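Local structure of DNA repair and telomere maintenance protein nbs1 (Schizosaccharomyces pombe, 3HUF) at residues Ser42-Ala48 with Leu102-Pro106; Tyr167-Lys171 with His242-Leu247; Asn212-Pro216 with Trp298-Ile302. The protein belongs to the MRN complex, which repairs DNA double-strand breaks and maintains telomeres, and recognises phosphorylated partners such as Ctp1 through its N-terminal FHA and BRCT domains. All blocks are in the same frame, centred on the assembly; numbering follows the deposited sequence.

Contact 1 (Ser42-Ala48 with Leu102-Pro106)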
ATOM      1  N   SER A  42      36.117   2.257  12.060  1.00 39.89           N
ATOM      2  CA  SER A  42      35.853   1.198  13.045  1.00 39.72           C
ATOM      3  C   SER A  42      34.925   0.091  12.527  1.00 39.06           C
ATOM      4  O   SER A  42      34.611  -0.856  13.251  1.00 39.04           O
ATOM      5  CB  SER A  42      35.288   1.806  14.337  1.00 39.84           C
ATOM      6  OG  SER A  42      34.037   2.449  14.078  1.00 39.20           O
ATOM      7  N   ILE A  43      34.520   0.212  11.271  1.00 38.55           N
ATOM      8  CA  ILE A  43      33.697  -0.798  10.602  1.00 38.20           C
ATOM      9  C   ILE A  43      34.616  -1.845   9.988  1.00 38.20           C
ATOM     10  O   ILE A  43      35.553  -1.497   9.286  1.00 38.23           O
ATOM     11  CB  ILE A  43      32.834  -0.147   9.508  1.00 37.62           C
ATOM     12  CG1 ILE A  43      31.970   0.942  10.137  1.00 37.64           C
ATOM     13  CG2 ILE A  43      31.952  -1.200   8.766  1.00 36.93           C
ATOM     14  CD1 ILE A  43      31.058   1.663   9.166  1.00 34.07           C
ATOM     15  N   SER A  44      34.368  -3.119  10.280  1.00 38.44           N
ATOM     16  CA  SER A  44      35.150  -4.215   9.704  1.00 38.23           C
ATOM     17  C   SER A  44      34.907  -4.315   8.213  1.00 38.91           C
ATOM     18  O   SER A  44      33.860  -3.873   7.723  1.00 38.93           O
ATOM     19  CB  SER A  44      34.779  -5.539  10.343  1.00 37.44           C
ATOM     20  OG  SER A  44      34.914  -5.454  11.737  1.00 37.95           O
ATOM     21  N   LYS A  45      35.877  -4.898   7.508  1.00 38.95           N
ATOM     22  CA  LYS A  45      35.797  -5.111   6.065  1.00 39.77           C
ATOM     23  C   LYS A  45      34.489  -5.768   5.624  1.00 39.35           C
ATOM     24  O   LYS A  45      33.825  -5.283   4.718  1.00 39.06           O
ATOM     25  CB  LYS A  45      36.979  -5.949   5.586  1.00 39.71           C
ATOM     26  CG  LYS A  45      38.299  -5.239   5.680  1.00 40.87           C
ATOM     27  CD  LYS A  45      39.374  -6.023   4.968  1.00 41.32           C
ATOM     28  CE  LYS A  45      40.617  -6.061   5.812  1.00 41.06           C
ATOM     29  NZ  LYS A  45      40.346  -6.829   7.055  1.00 40.74           N
ATOM     30  N   ARG A  46      34.160  -6.893   6.250  1.00 39.61           N
ATOM     31  CA  ARG A  46      32.835  -7.498   6.157  1.00 39.69           C
ATOM     32  C   ARG A  46      32.286  -7.439   7.586  1.00 39.05           C
ATOM     33  O   ARG A  46      32.809  -8.129   8.470  1.00 38.72           O
ATOM     34  CB  ARG A  46      32.928  -8.953   5.697  1.00 39.77           C
ATOM     35  CG  ARG A  46      33.442  -9.162   4.279  1.00 42.79           C
ATOM     36  CD  ARG A  46      33.583 -10.661   3.924  1.00 47.35           C
ATOM     37  NE  ARG A  46      32.319 -11.413   3.981  1.00 51.21           N
ATOM     38  CZ  ARG A  46      31.977 -12.259   4.961  1.00 54.05           C
ATOM     39  NH1 ARG A  46      32.800 -12.481   5.987  1.00 54.96           N
ATOM     40  NH2 ARG A  46      30.808 -12.897   4.916  1.00 54.86           N
ATOM     41  N   HIS A  47      31.256  -6.622   7.824  1.00 37.76           N
ATOM     42  CA  HIS A  47      30.879  -6.286   9.205  1.00 37.17           C
ATOM     43  C   HIS A  47      29.589  -6.940   9.708  1.00 37.31           C
ATOM     44  O   HIS A  47      29.567  -7.538  10.796  1.00 37.44           O
ATOM     45  CB  HIS A  47      30.820  -4.765   9.413  1.00 36.69           C
ATOM     46  CG  HIS A  47      30.745  -4.362  10.854  1.00 35.82           C
ATOM     47  ND1 HIS A  47      31.820  -3.851  11.544  1.00 37.48           N
ATOM     48  CD2 HIS A  47      29.725  -4.410  11.740  1.00 34.30           C
ATOM     49  CE1 HIS A  47      31.468  -3.604  12.794  1.00 36.83           C
ATOM     50  NE2 HIS A  47      30.198  -3.929  12.935  1.00 34.44           N
ATOM     51  N   ALA A  48      28.523  -6.799   8.931  1.00 36.46           N
ATOM     52  CA  ALA A  48      27.211  -7.300   9.296  1.00 36.78           C
ATOM     53  C   ALA A  48      26.528  -8.004   8.126  1.00 36.77           C
ATOM     54  O   ALA A  48      26.816  -7.720   6.959  1.00 36.94           O
ATOM     55  CB  ALA A  48      26.317  -6.144   9.796  1.00 36.13           C
ATOM     56  N   LEU A 102      27.359   0.329  13.383  1.00 37.91           N
ATOM     57  CA  LEU A 102      28.410  -0.612  13.064  1.00 38.56           C
ATOM     58  C   LEU A 102      29.670  -0.148  13.743  1.00 39.38           C
ATOM     59  O   LEU A 102      30.149   0.972  13.496  1.00 39.36           O
ATOM     60  CB  LEU A 102      28.617  -0.687  11.561  1.00 38.39           C
ATOM     61  CG  LEU A 102      27.364  -0.986  10.742  1.00 38.52           C
ATOM     62  CD1 LEU A 102      27.765  -1.140   9.310  1.00 40.24           C
ATOM     63  CD2 LEU A 102      26.653  -2.259  11.238  1.00 38.54           C
ATOM     64  N   GLY A 103      30.200  -1.001  14.615  1.00 39.63           N
ATOM     65  CA  GLY A 103      31.443  -0.691  15.299  1.00 39.97           C
ATOM     66  C   GLY A 103      31.261   0.489  16.229  1.00 40.56           C
ATOM     67  O   GLY A 103      30.305   0.538  17.014  1.00 40.57           O
ATOM     68  N   LYS A 104      32.183   1.439  16.137  1.00 40.61           N
ATOM     69  CA  LYS A 104      32.087   2.675  16.882  1.00 41.17           C
ATOM     70  C   LYS A 104      31.785   3.829  15.937  1.00 41.67           C
ATOM     71  O   LYS A 104      32.071   4.979  16.251  1.00 41.72           O
ATOM     72  CB  LYS A 104      33.396   2.947  17.615  1.00 41.22           C
ATOM     73  CG  LYS A 104      33.703   1.952  18.694  1.00 41.34           C
ATOM     74  CD  LYS A 104      35.172   1.967  18.950  1.00 41.85           C
ATOM     75  CE  LYS A 104      35.446   2.007  20.427  1.00 42.64           C
ATOM     76  NZ  LYS A 104      36.899   2.248  20.674  1.00 43.25           N
ATOM     77  N   CYS A 105      31.204   3.532  14.777  1.00 42.20           N
ATOM     78  CA  CYS A 105      30.948   4.600  13.827  1.00 42.82           C
ATOM     79  C   CYS A 105      29.937   5.571  14.414  1.00 43.29           C
ATOM     80  O   CYS A 105      28.862   5.158  14.823  1.00 43.53           O
ATOM     81  CB  CYS A 105      30.484   4.061  12.484  1.00 42.81           C
ATOM     82  SG  CYS A 105      30.077   5.369  11.336  1.00 42.17           S
ATOM     83  N   PRO A 106      30.304   6.868  14.497  1.00 44.17           N
ATOM     84  CA  PRO A 106      29.409   7.853  15.122  1.00 44.51           C
ATOM     85  C   PRO A 106      28.117   8.122  14.328  1.00 44.73           C
ATOM     86  O   PRO A 106      27.189   8.727  14.863  1.00 45.40           O
ATOM     87  CB  PRO A 106      30.283   9.115  15.249  1.00 44.53           C
ATOM     88  CG  PRO A 106      31.374   8.945  14.267  1.00 44.48           C
ATOM     89  CD  PRO A 106      31.574   7.467  14.045  1.00 44.01           C
TER

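Contact 2 (Tyr167-Lys171 with His242-Leu247)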
ATOM      1  N   TYR A 167     -14.595   1.582  -4.419  1.00 35.95           N
ATOM      2  CA  TYR A 167     -14.241   1.671  -3.022  1.00 36.44           C
ATOM      3  C   TYR A 167     -12.826   2.188  -2.813  1.00 37.05           C
ATOM      4  O   TYR A 167     -12.624   3.095  -2.007  1.00 37.07           O
ATOM      5  CB  TYR A 167     -14.430   0.322  -2.330  1.00 35.98           C
ATOM      6  CG  TYR A 167     -14.303   0.408  -0.826  1.00 37.06           C
ATOM      7  CD1 TYR A 167     -14.994   1.387  -0.097  1.00 35.63           C
ATOM      8  CD2 TYR A 167     -13.501  -0.490  -0.123  1.00 37.09           C
ATOM      9  CE1 TYR A 167     -14.886   1.471   1.282  1.00 35.78           C
ATOM     10  CE2 TYR A 167     -13.395  -0.419   1.258  1.00 37.09           C
ATOM     11  CZ  TYR A 167     -14.082   0.553   1.954  1.00 36.50           C
ATOM     12  OH  TYR A 167     -13.933   0.613   3.320  1.00 37.63           O
ATOM     13  N   ALA A 168     -11.860   1.637  -3.563  1.00 37.56           N
ATOM     14  CA  ALA A 168     -10.484   2.105  -3.506  1.00 37.74           C
ATOM     15  C   ALA A 168     -10.378   3.585  -3.852  1.00 38.17           C
ATOM     16  O   ALA A 168      -9.694   4.344  -3.163  1.00 38.04           O
ATOM     17  CB  ALA A 168      -9.609   1.297  -4.419  1.00 37.73           C
ATOM     18  N   PHE A 169     -11.053   3.993  -4.923  1.00 38.11           N
ATOM     19  CA  PHE A 169     -11.089   5.398  -5.320  1.00 38.18           C
ATOM     20  C   PHE A 169     -11.561   6.312  -4.185  1.00 38.94           C
ATOM     21  O   PHE A 169     -10.959   7.356  -3.905  1.00 38.75           O
ATOM     22  CB  PHE A 169     -12.028   5.559  -6.518  1.00 37.50           C
ATOM     23  CG  PHE A 169     -11.982   6.908  -7.137  1.00 36.45           C
ATOM     24  CD1 PHE A 169     -10.898   7.287  -7.916  1.00 35.45           C
ATOM     25  CD2 PHE A 169     -13.027   7.809  -6.953  1.00 36.31           C
ATOM     26  CE1 PHE A 169     -10.855   8.534  -8.506  1.00 34.77           C
ATOM     27  CE2 PHE A 169     -12.988   9.051  -7.541  1.00 36.17           C
ATOM     28  CZ  PHE A 169     -11.902   9.419  -8.314  1.00 35.66           C
ATOM     29  N   LEU A 170     -12.653   5.906  -3.540  1.00 39.86           N
ATOM     30  CA  LEU A 170     -13.277   6.707  -2.498  1.00 40.05           C
ATOM     31  C   LEU A 170     -12.466   6.810  -1.212  1.00 40.88           C
ATOM     32  O   LEU A 170     -12.432   7.878  -0.602  1.00 40.97           O
ATOM     33  CB  LEU A 170     -14.685   6.197  -2.202  1.00 40.02           C
ATOM     34  CG  LEU A 170     -15.715   6.612  -3.252  1.00 39.62           C
ATOM     35  CD1 LEU A 170     -16.959   5.778  -3.101  1.00 38.60           C
ATOM     36  CD2 LEU A 170     -16.041   8.081  -3.099  1.00 38.67           C
ATOM     37  N   LYS A 171     -11.813   5.721  -0.800  1.00 41.55           N
ATOM     38  CA  LYS A 171     -10.968   5.790   0.400  1.00 42.76           C
ATOM     39  C   LYS A 171      -9.549   6.328   0.117  1.00 42.34           C
ATOM     40  O   LYS A 171      -8.640   6.205   0.941  1.00 42.48           O
ATOM     41  CB  LYS A 171     -10.983   4.476   1.231  1.00 42.83           C
ATOM     42  CG  LYS A 171     -10.915   3.168   0.462  1.00 44.43           C
ATOM     43  CD  LYS A 171     -10.679   1.983   1.407  1.00 47.21           C
ATOM     44  CE  LYS A 171     -10.064   0.774   0.671  1.00 49.28           C
ATOM     45  NZ  LYS A 171      -9.367  -0.173   1.625  1.00 50.01           N
ATOM     46  N   HIS A 242     -18.944   1.325   4.970  1.00 38.85           N
ATOM     47  CA  HIS A 242     -18.014   2.440   4.902  1.00 38.70           C
ATOM     48  C   HIS A 242     -18.048   3.129   3.535  1.00 38.17           C
ATOM     49  O   HIS A 242     -17.947   4.348   3.452  1.00 37.98           O
ATOM     50  CB  HIS A 242     -16.596   2.022   5.282  1.00 38.33           C
ATOM     51  CG  HIS A 242     -15.623   3.161   5.308  1.00 40.05           C
ATOM     52  ND1 HIS A 242     -15.884   4.344   5.965  1.00 41.67           N
ATOM     53  CD2 HIS A 242     -14.392   3.300   4.756  1.00 41.41           C
ATOM     54  CE1 HIS A 242     -14.856   5.163   5.816  1.00 42.26           C
ATOM     55  NE2 HIS A 242     -13.943   4.558   5.080  1.00 41.55           N
ATOM     56  N   LEU A 243     -18.195   2.338   2.480  1.00 37.86           N
ATOM     57  CA  LEU A 243     -18.384   2.856   1.133  1.00 38.26           C
ATOM     58  C   LEU A 243     -19.599   3.805   1.081  1.00 37.74           C
ATOM     59  O   LEU A 243     -19.478   4.937   0.599  1.00 37.23           O
ATOM     60  CB  LEU A 243     -18.500   1.690   0.131  1.00 38.38           C
ATOM     61  CG  LEU A 243     -18.885   1.848  -1.350  1.00 40.55           C
ATOM     62  CD1 LEU A 243     -18.453   3.142  -1.937  1.00 42.59           C
ATOM     63  CD2 LEU A 243     -18.279   0.713  -2.150  1.00 40.45           C
ATOM     64  N   LEU A 244     -20.737   3.358   1.609  1.00 37.73           N
ATOM     65  CA  LEU A 244     -21.959   4.173   1.634  1.00 38.44           C
ATOM     66  C   LEU A 244     -21.868   5.383   2.569  1.00 39.03           C
ATOM     67  O   LEU A 244     -22.388   6.452   2.250  1.00 39.12           O
ATOM     68  CB  LEU A 244     -23.189   3.319   1.954  1.00 38.14           C
ATOM     69  CG  LEU A 244     -23.390   2.112   1.039  1.00 38.32           C
ATOM     70  CD1 LEU A 244     -24.446   1.197   1.621  1.00 38.07           C
ATOM     71  CD2 LEU A 244     -23.752   2.538  -0.395  1.00 38.81           C
ATOM     72  N   GLU A 245     -21.218   5.204   3.718  1.00 39.89           N
ATOM     73  CA  GLU A 245     -20.839   6.322   4.583  1.00 40.90           C
ATOM     74  C   GLU A 245     -20.097   7.404   3.806  1.00 40.99           C
ATOM     75  O   GLU A 245     -20.459   8.574   3.876  1.00 40.57           O
ATOM     76  CB  GLU A 245     -19.919   5.846   5.698  1.00 41.40           C
ATOM     77  CG  GLU A 245     -20.537   5.838   7.063  1.00 44.05           C
ATOM     78  CD  GLU A 245     -19.510   5.572   8.152  1.00 46.52           C
ATOM     79  OE1 GLU A 245     -19.882   5.715   9.335  1.00 47.47           O
ATOM     80  OE2 GLU A 245     -18.342   5.227   7.830  1.00 48.37           O
ATOM     81  N   LEU A 246     -19.052   6.997   3.076  1.00 41.13           N
ATOM     82  CA  LEU A 246     -18.249   7.915   2.265  1.00 41.34           C
ATOM     83  C   LEU A 246     -19.060   8.716   1.241  1.00 41.50           C
ATOM     84  O   LEU A 246     -18.634   9.798   0.839  1.00 41.30           O
ATOM     85  CB  LEU A 246     -17.085   7.190   1.584  1.00 41.47           C
ATOM     86  CG  LEU A 246     -16.000   6.652   2.529  1.00 41.94           C
ATOM     87  CD1 LEU A 246     -14.878   5.960   1.766  1.00 40.82           C
ATOM     88  CD2 LEU A 246     -15.452   7.754   3.449  1.00 44.47           C
ATOM     89  N   LEU A 247     -20.227   8.195   0.850  1.00 41.47           N
ATOM     90  CA  LEU A 247     -21.142   8.902  -0.039  1.00 41.50           C
ATOM     91  C   LEU A 247     -22.060   9.834   0.752  1.00 41.56           C
ATOM     92  O   LEU A 247     -22.867  10.554   0.171  1.00 41.44           O
ATOM     93  CB  LEU A 247     -21.964   7.914  -0.879  1.00 41.46           C
ATOM     94  CG  LEU A 247     -21.169   6.912  -1.730  1.00 42.07           C
ATOM     95  CD1 LEU A 247     -22.081   5.911  -2.434  1.00 41.72           C
ATOM     96  CD2 LEU A 247     -20.264   7.620  -2.742  1.00 42.85           C
TER

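Contact 3 (Asn212-Pro216 with Trp298-Ile302)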
ATOM      1  N   ASN A 212     -11.829   9.268 -18.616  1.00 39.01           N
ATOM      2  CA  ASN A 212     -12.386   7.982 -18.220  1.00 39.41           C
ATOM      3  C   ASN A 212     -13.793   8.162 -17.640  1.00 39.71           C
ATOM      4  O   ASN A 212     -13.938   8.727 -16.557  1.00 39.45           O
ATOM      5  CB  ASN A 212     -11.445   7.318 -17.209  1.00 38.80           C
ATOM      6  CG  ASN A 212     -11.683   5.825 -17.074  1.00 39.13           C
ATOM      7  OD1 ASN A 212     -12.809   5.348 -17.202  1.00 39.35           O
ATOM      8  ND2 ASN A 212     -10.618   5.078 -16.800  1.00 37.75           N
ATOM      9  N   ASP A 213     -14.818   7.687 -18.359  1.00 40.32           N
ATOM     10  CA  ASP A 213     -16.212   7.839 -17.915  1.00 41.06           C
ATOM     11  C   ASP A 213     -16.640   6.908 -16.763  1.00 41.15           C
ATOM     12  O   ASP A 213     -17.829   6.781 -16.456  1.00 41.67           O
ATOM     13  CB  ASP A 213     -17.198   7.749 -19.100  1.00 41.41           C
ATOM     14  CG  ASP A 213     -17.422   6.312 -19.610  1.00 42.66           C
ATOM     15  OD1 ASP A 213     -16.731   5.353 -19.188  1.00 42.49           O
ATOM     16  OD2 ASP A 213     -18.312   6.148 -20.472  1.00 45.76           O
ATOM     17  N   GLN A 214     -15.675   6.249 -16.145  1.00 40.99           N
ATOM     18  CA  GLN A 214     -15.959   5.413 -15.000  1.00 41.28           C
ATOM     19  C   GLN A 214     -15.502   6.127 -13.724  1.00 41.45           C
ATOM     20  O   GLN A 214     -15.776   5.670 -12.615  1.00 40.87           O
ATOM     21  CB  GLN A 214     -15.266   4.050 -15.151  1.00 41.41           C
ATOM     22  CG  GLN A 214     -15.807   3.193 -16.307  1.00 40.73           C
ATOM     23  CD  GLN A 214     -17.256   2.762 -16.087  1.00 41.18           C
ATOM     24  OE1 GLN A 214     -17.579   2.136 -15.076  1.00 39.94           O
ATOM     25  NE2 GLN A 214     -18.131   3.104 -17.035  1.00 39.25           N
ATOM     26  N   PHE A 215     -14.811   7.254 -13.903  1.00 41.83           N
ATOM     27  CA  PHE A 215     -14.302   8.052 -12.787  1.00 42.46           C
ATOM     28  C   PHE A 215     -14.712   9.507 -12.931  1.00 43.75           C
ATOM     29  O   PHE A 215     -14.804  10.011 -14.052  1.00 43.55           O
ATOM     30  CB  PHE A 215     -12.778   8.002 -12.739  1.00 41.44           C
ATOM     31  CG  PHE A 215     -12.223   6.665 -12.365  1.00 40.39           C
ATOM     32  CD1 PHE A 215     -11.839   5.760 -13.349  1.00 37.98           C
ATOM     33  CD2 PHE A 215     -12.074   6.315 -11.020  1.00 38.20           C
ATOM     34  CE1 PHE A 215     -11.326   4.530 -13.003  1.00 37.80           C
ATOM     35  CE2 PHE A 215     -11.573   5.094 -10.655  1.00 36.47           C
ATOM     36  CZ  PHE A 215     -11.188   4.192 -11.631  1.00 37.24           C
ATOM     37  N   PRO A 216     -14.954  10.195 -11.798  1.00 45.26           N
ATOM     38  CA  PRO A 216     -15.015  11.653 -11.864  1.00 46.44           C
ATOM     39  C   PRO A 216     -13.603  12.219 -11.690  1.00 47.51           C
ATOM     40  O   PRO A 216     -12.635  11.454 -11.722  1.00 47.68           O
ATOM     41  CB  PRO A 216     -15.920  12.021 -10.687  1.00 46.23           C
ATOM     42  CG  PRO A 216     -15.692  10.935  -9.686  1.00 45.82           C
ATOM     43  CD  PRO A 216     -15.206   9.697 -10.430  1.00 45.50           C
ATOM     44  N   TRP A 298     -23.243   4.191  -8.469  1.00 47.69           N
ATOM     45  CA  TRP A 298     -22.023   4.819  -8.990  1.00 48.30           C
ATOM     46  C   TRP A 298     -22.300   5.580 -10.292  1.00 49.40           C
ATOM     47  O   TRP A 298     -21.780   6.678 -10.493  1.00 49.09           O
ATOM     48  CB  TRP A 298     -20.947   3.761  -9.208  1.00 47.90           C
ATOM     49  CG  TRP A 298     -19.582   4.275  -9.595  1.00 47.41           C
ATOM     50  CD1 TRP A 298     -19.034   4.274 -10.847  1.00 47.40           C
ATOM     51  CD2 TRP A 298     -18.584   4.838  -8.722  1.00 47.14           C
ATOM     52  NE1 TRP A 298     -17.760   4.800 -10.811  1.00 47.02           N
ATOM     53  CE2 TRP A 298     -17.460   5.155  -9.521  1.00 46.60           C
ATOM     54  CE3 TRP A 298     -18.528   5.099  -7.345  1.00 47.35           C
ATOM     55  CZ2 TRP A 298     -16.301   5.737  -8.993  1.00 45.75           C
ATOM     56  CZ3 TRP A 298     -17.365   5.674  -6.816  1.00 46.70           C
ATOM     57  CH2 TRP A 298     -16.269   5.982  -7.643  1.00 46.46           C
ATOM     58  N   LYS A 299     -23.132   5.001 -11.156  1.00 50.62           N
ATOM     59  CA  LYS A 299     -23.524   5.648 -12.409  1.00 52.75           C
ATOM     60  C   LYS A 299     -24.153   7.020 -12.178  1.00 53.87           C
ATOM     61  O   LYS A 299     -23.894   7.959 -12.926  1.00 53.70           O
ATOM     62  CB  LYS A 299     -24.469   4.754 -13.221  1.00 52.58           C
ATOM     63  CG  LYS A 299     -23.837   3.431 -13.614  1.00 53.22           C
ATOM     64  CD  LYS A 299     -24.646   2.682 -14.649  1.00 54.66           C
ATOM     65  CE  LYS A 299     -23.851   1.488 -15.160  1.00 55.32           C
ATOM     66  NZ  LYS A 299     -24.239   1.091 -16.543  1.00 55.97           N
ATOM     67  N   ILE A 300     -24.956   7.123 -11.121  1.00 55.67           N
ATOM     68  CA  ILE A 300     -25.610   8.375 -10.739  1.00 57.44           C
ATOM     69  C   ILE A 300     -24.629   9.298 -10.012  1.00 58.75           C
ATOM     70  O   ILE A 300     -24.675  10.520 -10.163  1.00 59.00           O
ATOM     71  CB  ILE A 300     -26.853   8.116  -9.834  1.00 57.22           C
ATOM     72  CG1 ILE A 300     -27.733   7.004 -10.419  1.00 57.12           C
ATOM     73  CG2 ILE A 300     -27.670   9.394  -9.647  1.00 57.39           C
ATOM     74  CD1 ILE A 300     -28.784   6.453  -9.447  1.00 56.14           C
ATOM     75  N   ILE A 301     -23.733   8.697  -9.236  1.00 60.41           N
ATOM     76  CA  ILE A 301     -22.810   9.439  -8.376  1.00 62.29           C
ATOM     77  C   ILE A 301     -21.795  10.244  -9.192  1.00 63.68           C
ATOM     78  O   ILE A 301     -21.240  11.243  -8.716  1.00 63.86           O
ATOM     79  CB  ILE A 301     -22.148   8.482  -7.358  1.00 62.07           C
ATOM     80  CG1 ILE A 301     -22.441   8.948  -5.943  1.00 62.16           C
ATOM     81  CG2 ILE A 301     -20.660   8.254  -7.624  1.00 62.48           C
ATOM     82  CD1 ILE A 301     -23.139   7.893  -5.169  1.00 61.97           C
ATOM     83  N   ILE A 302     -21.598   9.796 -10.433  1.00 65.41           N
ATOM     84  CA  ILE A 302     -20.834  10.497 -11.454  1.00 66.72           C
ATOM     85  C   ILE A 302     -21.745  11.473 -12.192  1.00 67.80           C
ATOM     86  O   ILE A 302     -21.578  12.690 -12.069  1.00 68.20           O
ATOM     87  CB  ILE A 302     -20.263   9.498 -12.499  1.00 66.64           C
ATOM     88  CG1 ILE A 302     -19.117   8.675 -11.920  1.00 65.98           C
ATOM     89  CG2 ILE A 302     -19.798  10.221 -13.755  1.00 66.92           C
ATOM     90  CD1 ILE A 302     -18.786   7.471 -12.770  1.00 65.86           C
TER

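Contact 1 (Ser42-Ala48 with Leu102-Pro106)
Two bumps join the loop 42-48 to the tight turn of 102-106, burying 333 Å²: Ser-42 OG enters the turn, and Leu-102 fills the space beside Ile-43, His-47 and Ala-48. The chain reverses at Leu-102 to Cys-105 in a type II' beta turn, closed by Cys-105 N to Leu-102 O at 3.1 Å. Gly-103 suits this turn twice over: its phi is positive, and a CB there would clash with Ser-42 O, which lies 3.8 Å from Gly-103 CA. Ser-42 is small enough to enter and polar enough to bond, accepting a hydrogen bond from Lys-104 N to Ser-42 OG at 2.9 Å. Leu-102 CB lies over the face of the His-47 ring, 4.0 Å from the centroid, as a CH-pi contact, while Leu-102 CD2 meets Ala-48 CB at 4.2 Å. Ile-43 fills the side of Leu-102 and Cys-105, with CG1 4.0 Å from Leu-102 CB and CD1 4.1 Å from Cys-105 CB. The imidazole is itself held by Ser-44 N to His-47 ND1 at 2.9 Å and by Gly-78 O, to which NE2 bonds. Ser-44 OG and Lys-45 N hydrogen-bond a modified side chain of the bound peptide, to which Lys-104 NZ also reaches. A peptide-binding serine on a loop braced from behind by a buried histidine, at one end of a beta sandwich, is typical of the FHA phosphopeptide-binding site.

Contact 2 (Tyr167-Lys171 with His242-Leu247)
Tyr-167 opens the contact on the helix of the first BRCT repeat. Its ring carbons pack on Leu-243, with Tyr-167 CD1 3.5 Å from Leu-243 CB, and its OH comes edge-on to the imidazole, 3.1 Å from His-242 CD2; tyrosine suits this partly exposed rim by joining apolar carbons to a polar end. That imidazole is oriented from its own helix by His-242 ND1 to Glu-245 OE2 at 3.2 Å. One turn on, Leu-170 points into the interface, where its flexible branched side chain fills space between three leucines: its CD1 lies 3.2 Å from Leu-243 CD1 and 3.8 Å from Leu-247 CD2, and its CB 4.0 Å from Leu-246 CD1. Lys-171, just past the helix end, lends its CB to Leu-246 CD1 at 4.2 Å, while its amine leads away to a salt bridge with Asp-144. Helix 163-170 thus packs on helices 238-246 and 294-302 of the second repeat, the three-helix interface typical of tandem BRCT repeats.

Contact 3 (Asn212-Pro216 with Trp298-Ile302)
Ile-302, Trp-298 and Pro-216 bury most of the surface here, joining a loop to one side of helix 294-302. Ile-302 points toward the loop, and its long branch lies along the backbone: CD1 is 3.5 Å from Gln-214 O, 3.9 Å from Asp-213 O and 4.1 Å from Phe-215 N, while CG1 rests 4.3 Å from Pro-216 CD. The unbranched CG1-CD1 arm of isoleucine suits this place because it extends from the helix to lie against the peptide groups, with no polar group of its own to satisfy.

One turn earlier on the helix, Trp-298 supplies the polar link. Its indole is large enough to span the gap, and NE1 donates to Gln-214 O at 2.8 Å with an angle of 156°, the carbonyl meeting the ring near its plane. The same indole leaves apolar atoms for packing, with CZ2 4.4 Å from Pro-216 CD. Pro-216 points toward the helix, and its compact ring touches both Trp-298 and Ile-302.

The carbonyl of Gln-214 is presented by a type I beta turn from Asn-212 to Phe-215, closed by Phe-215 N to Asn-212 O at 3.2 Å. An Asx turn within it, Gln-214 N to Asn-212 OD1 at 3.2 Å, shows why asparagine suits the first position. The side chain of Gln-214 leads elsewhere, its OE1 accepting from Ile-161 N. With Phe-215 on Phe-169 of the first repeat and Gln-214 bonded to Trp-298 of the second, this linker turn lies at the edge of the inter-repeat helix packing typical of tandem BRCT domains.

Overall arrangement
From the N terminus, contact 1 comes first and closes within the FHA region, drawing the loop before strand 48-52 against the turn between strands 97-102 and 109-113. The chain then enters the BRCT repeats, where the other two contacts cross: 167-171 is followed by 212-216, then 242-247, then 298-302. Contact 2 ties the two repeats helix to helix, and contact 3 fastens the connecting segment to the last helix of the second repeat. Their centres are 13 Å apart, and they touch, for instance where Phe-169 packs on Pro-216. Contact 1 stands apart, its centre about 50 Å from that of contact 2, on the opposite side of the chain's centre.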